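Local coordinates for protein lovastatin nonaketide synthase, polyketide synthase component (PDB 7CPX) that builds the dihydromonacolin L nonaketide of lovastatin from malonyl-CoA, S-adenosylmethionine and NADPH on its own carrier domain, working as a homodimer together with the partner protein LovC, at residues 952-957 against 1155-1160; 1328-1333 against 1391-1396. The protein carries 2 engineered substitutions. One frame throughout, in Å; residues are numbered along the deposited sequence.

Contact 1: residues 952-957 against 1155-1160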
loop_
_atom_site.group_PDB
_atom_site.type_symbol
_atom_site.label_atom_id
_atom_site.label_comp_id
_atom_site.label_asym_id
_atom_site.label_seq_id
_atom_site.Cartn_x
_atom_site.Cartn_y
_atom_site.Cartn_z
ATOM N N PRO A 952 16.629 3.174 -0.133
ATOM C CA PRO A 952 15.855 2.647 0.994
ATOM C C PRO A 952 15.917 3.596 2.175
ATOM O O PRO A 952 16.727 3.417 3.089
ATOM C CB PRO A 952 16.541 1.312 1.289
ATOM C CG PRO A 952 17.963 1.568 0.941
ATOM C CD PRO A 952 17.945 2.520 -0.235
ATOM N N HIS A 953 15.062 4.615 2.154
ATOM C CA HIS A 953 15.168 5.696 3.122
ATOM C C HIS A 953 15.144 5.150 4.543
ATOM O O HIS A 953 14.329 4.289 4.887
ATOM C CB HIS A 953 14.031 6.694 2.926
ATOM C CG HIS A 953 14.164 7.926 3.764
ATOM N ND1 HIS A 953 14.053 7.906 5.138
ATOM C CD2 HIS A 953 14.403 9.214 3.424
ATOM C CE1 HIS A 953 14.220 9.129 5.608
ATOM N NE2 HIS A 953 14.431 9.942 4.589
ATOM N N LEU A 954 16.053 5.660 5.369
ATOM C CA LEU A 954 16.130 5.222 6.753
ATOM C C LEU A 954 14.831 5.541 7.479
ATOM O O LEU A 954 14.187 6.561 7.216
ATOM C CB LEU A 954 17.310 5.899 7.450
ATOM C CG LEU A 954 17.572 5.477 8.897
ATOM C CD1 LEU A 954 17.870 3.991 8.981
ATOM C CD2 LEU A 954 18.714 6.286 9.482
ATOM N N LEU A 955 14.442 4.649 8.389
ATOM C CA LEU A 955 13.207 4.777 9.155
ATOM C C LEU A 955 11.988 4.462 8.297
ATOM O O LEU A 955 10.871 4.366 8.813
ATOM C CB LEU A 955 13.068 6.185 9.739
ATOM C CG LEU A 955 14.308 6.828 10.360
ATOM C CD1 LEU A 955 13.969 8.210 10.880
ATOM C CD2 LEU A 955 14.872 5.965 11.467
ATOM N N LEU A 956 12.189 4.279 6.995
ATOM C CA LEU A 956 11.081 4.073 6.074
ATOM C C LEU A 956 11.289 2.807 5.258
ATOM O O LEU A 956 10.326 2.110 4.921
ATOM C CB LEU A 956 10.932 5.277 5.143
ATOM C CG LEU A 956 10.635 6.618 5.812
ATOM C CD1 LEU A 956 10.536 7.716 4.772
ATOM C CD2 LEU A 956 9.357 6.536 6.610
ATOM N N GLY A 957 12.541 2.500 4.944
ATOM C CA GLY A 957 12.795 1.383 4.068
ATOM C C GLY A 957 12.491 1.754 2.626
ATOM O O GLY A 957 12.628 2.904 2.199
ATOM N N ILE A 1155 21.234 16.314 17.597
ATOM C CA ILE A 1155 22.184 15.392 16.969
ATOM C C ILE A 1155 21.715 15.078 15.553
ATOM O O ILE A 1155 20.535 14.729 15.355
ATOM C CB ILE A 1155 22.325 14.109 17.807
ATOM C CG1 ILE A 1155 23.243 13.106 17.102
ATOM C CG2 ILE A 1155 20.956 13.498 18.089
ATOM C CD1 ILE A 1155 23.611 11.910 17.954
ATOM N N PRO A 1156 22.565 15.202 14.538
ATOM C CA PRO A 1156 22.125 14.915 13.172
ATOM C C PRO A 1156 22.031 13.423 12.901
ATOM O O PRO A 1156 22.771 12.612 13.462
ATOM C CB PRO A 1156 23.216 15.562 12.312
ATOM C CG PRO A 1156 24.432 15.477 13.154
ATOM C CD PRO A 1156 23.971 15.643 14.577
ATOM N N LEU A 1157 21.097 13.073 12.022
ATOM C CA LEU A 1157 20.938 11.708 11.546
ATOM C C LEU A 1157 20.866 11.735 10.029
ATOM O O LEU A 1157 20.073 12.490 9.457
ATOM C CB LEU A 1157 19.683 11.055 12.130
ATOM C CG LEU A 1157 19.411 9.619 11.677
ATOM C CD1 LEU A 1157 20.568 8.705 12.043
ATOM C CD2 LEU A 1157 18.116 9.105 12.277
ATOM N N MET A 1158 21.690 10.917 9.383
ATOM C CA MET A 1158 21.765 10.868 7.931
ATOM C C MET A 1158 21.701 9.423 7.466
ATOM O O MET A 1158 22.217 8.522 8.133
ATOM C CB MET A 1158 23.051 11.525 7.420
ATOM C CG MET A 1158 24.324 10.919 7.989
ATOM S SD MET A 1158 25.818 11.709 7.360
ATOM C CE MET A 1158 25.697 11.340 5.610
ATOM N N ASP A 1159 21.066 9.211 6.316
ATOM C CA ASP A 1159 20.959 7.881 5.729
ATOM C C ASP A 1159 22.238 7.588 4.955
ATOM O O ASP A 1159 22.511 8.222 3.930
ATOM C CB ASP A 1159 19.734 7.798 4.823
ATOM C CG ASP A 1159 19.536 6.415 4.234
ATOM O OD1 ASP A 1159 20.306 5.497 4.588
ATOM O OD2 ASP A 1159 18.609 6.245 3.415
ATOM N N GLU A 1160 23.026 6.630 5.446
ATOM C CA GLU A 1160 24.269 6.283 4.767
ATOM C C GLU A 1160 24.007 5.784 3.353
ATOM O O GLU A 1160 24.827 6.005 2.454
ATOM C CB GLU A 1160 25.029 5.229 5.570
ATOM C CG GLU A 1160 25.360 5.654 6.993
ATOM C CD GLU A 1160 26.290 6.850 7.045
ATOM O OE1 GLU A 1160 26.858 7.213 5.994
ATOM O OE2 GLU A 1160 26.453 7.430 8.140
#

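Contact 2: residues 1328-1333 against 1391-1396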
loop_
_atom_site.group_PDB
_atom_site.type_symbol
_atom_site.label_atom_id
_atom_site.label_comp_id
_atom_site.label_asym_id
_atom_site.label_seq_id
_atom_site.Cartn_x
_atom_site.Cartn_y
_atom_site.Cartn_z
ATOM N N ALA A 1328 -25.079 -34.741 73.213
ATOM C CA ALA A 1328 -24.355 -35.630 74.111
ATOM C C ALA A 1328 -25.231 -36.689 74.762
ATOM O O ALA A 1328 -24.930 -37.882 74.652
ATOM C CB ALA A 1328 -23.654 -34.806 75.201
ATOM N N ALA A 1329 -26.308 -36.294 75.450
ATOM C CA ALA A 1329 -27.032 -37.238 76.292
ATOM C C ALA A 1329 -28.550 -37.139 76.232
ATOM O O ALA A 1329 -29.218 -37.955 76.875
ATOM C CB ALA A 1329 -26.587 -37.074 77.755
ATOM N N PHE A 1330 -29.126 -36.190 75.490
ATOM C CA PHE A 1330 -30.582 -36.085 75.457
ATOM C C PHE A 1330 -31.206 -37.357 74.899
ATOM O O PHE A 1330 -32.247 -37.811 75.385
ATOM C CB PHE A 1330 -31.009 -34.874 74.629
ATOM C CG PHE A 1330 -32.450 -34.477 74.805
ATOM C CD1 PHE A 1330 -33.033 -34.431 76.060
ATOM C CD2 PHE A 1330 -33.214 -34.120 73.707
ATOM C CE1 PHE A 1330 -34.350 -34.054 76.215
ATOM C CE2 PHE A 1330 -34.534 -33.741 73.856
ATOM C CZ PHE A 1330 -35.101 -33.705 75.113
ATOM N N HIS A 1331 -30.576 -37.955 73.884
ATOM C CA HIS A 1331 -31.086 -39.202 73.327
ATOM C C HIS A 1331 -31.025 -40.349 74.328
ATOM O O HIS A 1331 -31.636 -41.395 74.082
ATOM C CB HIS A 1331 -30.324 -39.568 72.047
ATOM C CG HIS A 1331 -28.873 -39.866 72.255
ATOM N ND1 HIS A 1331 -28.097 -39.206 73.184
ATOM C CD2 HIS A 1331 -28.052 -40.751 71.642
ATOM C CE1 HIS A 1331 -26.862 -39.674 73.134
ATOM N NE2 HIS A 1331 -26.809 -40.614 72.208
ATOM N N LEU A 1332 -30.309 -40.180 75.440
ATOM C CA LEU A 1332 -30.286 -41.161 76.518
ATOM C C LEU A 1332 -31.086 -40.728 77.738
ATOM O O LEU A 1332 -31.501 -41.584 78.526
ATOM C CB LEU A 1332 -28.844 -41.435 76.956
ATOM C CG LEU A 1332 -27.842 -41.749 75.843
ATOM C CD1 LEU A 1332 -26.442 -41.896 76.418
ATOM C CD2 LEU A 1332 -28.249 -42.998 75.080
ATOM N N GLN A 1333 -31.310 -39.423 77.916
ATOM C CA GLN A 1333 -31.935 -38.939 79.143
ATOM C C GLN A 1333 -33.349 -39.480 79.316
ATOM O O GLN A 1333 -33.723 -39.885 80.423
ATOM C CB GLN A 1333 -31.935 -37.409 79.156
ATOM C CG GLN A 1333 -30.592 -36.811 79.562
ATOM C CD GLN A 1333 -30.519 -35.311 79.348
ATOM O OE1 GLN A 1333 -31.271 -34.749 78.556
ATOM N NE2 GLN A 1333 -29.609 -34.657 80.061
ATOM N N PRO A 1391 -34.929 -35.327 63.924
ATOM C CA PRO A 1391 -33.785 -36.193 63.598
ATOM C C PRO A 1391 -32.523 -35.822 64.353
ATOM O O PRO A 1391 -31.725 -36.707 64.685
ATOM C CB PRO A 1391 -33.620 -36.005 62.083
ATOM C CG PRO A 1391 -34.266 -34.698 61.783
ATOM C CD PRO A 1391 -35.404 -34.577 62.747
ATOM N N THR A 1392 -32.320 -34.533 64.636
ATOM C CA THR A 1392 -31.139 -34.120 65.384
ATOM C C THR A 1392 -31.272 -34.452 66.864
ATOM O O THR A 1392 -30.264 -34.691 67.538
ATOM C CB THR A 1392 -30.902 -32.621 65.201
ATOM O OG1 THR A 1392 -31.961 -31.885 65.827
ATOM C CG2 THR A 1392 -30.850 -32.265 63.722
ATOM N N VAL A 1393 -32.501 -34.470 67.386
ATOM C CA VAL A 1393 -32.703 -34.753 68.803
ATOM C C VAL A 1393 -32.224 -36.156 69.146
ATOM O O VAL A 1393 -31.688 -36.387 70.236
ATOM C CB VAL A 1393 -34.184 -34.540 69.178
ATOM C CG1 VAL A 1393 -34.567 -35.382 70.380
ATOM C CG2 VAL A 1393 -34.441 -33.071 69.473
ATOM N N ARG A 1394 -32.405 -37.112 68.234
ATOM C CA ARG A 1394 -31.871 -38.457 68.418
ATOM C C ARG A 1394 -30.403 -38.569 68.017
ATOM O O ARG A 1394 -29.906 -39.685 67.831
ATOM C CB ARG A 1394 -32.703 -39.479 67.636
ATOM C CG ARG A 1394 -32.970 -39.129 66.179
ATOM C CD ARG A 1394 -33.677 -40.278 65.472
ATOM N NE ARG A 1394 -34.039 -39.958 64.095
ATOM C CZ ARG A 1394 -35.211 -39.468 63.714
ATOM N NH1 ARG A 1394 -36.172 -39.207 64.586
ATOM N NH2 ARG A 1394 -35.426 -39.230 62.424
ATOM N N SER A 1395 -29.704 -37.441 67.881
ATOM C CA SER A 1395 -28.279 -37.435 67.558
ATOM C C SER A 1395 -28.004 -38.118 66.222
ATOM O O SER A 1395 -26.956 -38.741 66.035
ATOM C CB SER A 1395 -27.458 -38.092 68.670
ATOM O OG SER A 1395 -27.696 -37.465 69.917
ATOM N N ASN A 1396 -28.944 -38.006 65.283
ATOM C CA ASN A 1396 -28.801 -38.598 63.957
ATOM C C ASN A 1396 -28.499 -37.539 62.902
ATOM O O ASN A 1396 -27.505 -37.643 62.177
ATOM C CB ASN A 1396 -30.075 -39.373 63.591
ATOM C CG ASN A 1396 -29.912 -40.206 62.332
ATOM O OD1 ASN A 1396 -29.145 -39.857 61.435
ATOM N ND2 ASN A 1396 -30.636 -41.316 62.262
#

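Contact 1: residues 952-957 against 1155-1160
The carbonyl O of P952 lies 3.4 Å from D1159 OD2, two acceptors that do not bond. H953 approaches that oxygen with its backbone, CA nearest to D1159 OD2 at 3.5 Å; across one face of its imidazole lies L956 CD1. L954 carries the contact. Its backbone N gives a weak, bent hydrogen bond to D1159 OD2 (3.3 Å, 132° at the hydrogen), while its CB rests 3.9 Å from D1159 CG. The other carboxylate oxygen, D1159 OD1, is bonded to the backbone N of G1161. L954 CG is anti to the backbone N (chi1 -177°); beyond it L954 CD2 meets both L1157 methyls at 4.0 Å, the two side chains crossing at about a right angle. L955 adds a looser touch, CD1 to L1157 CD2 at 4.5 Å. The contact joins the predicted N-terminal and C-terminal hotdog folds of the dehydratase. The loop 952-957 leads into strand 958-959 and packs through H953, L955 and L956 on helix 995-1012; L1157 pairs by its backbone with L1166, and it and L955 both touch P1170 of helix 1170-1184.

Contact 2: residues 1328-1333 against 1391-1396
H1331 and R1394 bring the two backbones closest, CA to CA 5.0 Å, where the short helix 1330-1333 faces the C-terminal end of helix 1389-1393. That end is a Schellman motif: N1396 N bonds to P1391 O and S1395 N to T1392 O, with S1395 at positive phi (60°) as the C-prime residue. On the other side A1329 is the N-cap, its carbonyl accepting from L1332 N. The turn carries S1395 to the imidazole of H1331. H1331 CG sits between the backbone N and the carbonyl carbon (chi1 65°), and S1395 OG lies over the centre of one ring face, 3.6 Å from H1331 CG; L1332 CG lies against the opposite face, nearer the rim. S1395 CB makes a CH-pi contact with the same ring, 4.3 Å from its centroid and 21° off the normal. Beside this pair, V1393 CG1 touches CD2 and CE2 of the F1330 ring, each at 3.8 Å; I1336 and helix 1339-1354 also pack on both F1330 and V1393. Joined by van der Waals and CH-pi packing, the segments have no polar bond between them. The S1395 hydroxyl is instead bonded to Q1326 O, which probably helps to hold it above the imidazole.

In the fold
Contacts 1 and 2 follow one another along the chain, the first closing before the second opens, and are far apart: their centres are 92 Å apart and their nearest atoms about 78 Å. The centre of contact 1 lies about 17 Å from the centre of the chain in space, that of contact 2 about 75 Å from it. In contact 1 the L955 side chain is about 11 Å from that of H985, the predicted proton acceptor of the dehydratase, and the L1157 side chain about 11 Å from that of D1174, its predicted proton donor. Contact 1 thus lies near the predicted catalytic pair, whereas 1328-1333 against 1391-1396 is packing of a short helix on a helix end and its turn, away from the annotated sites.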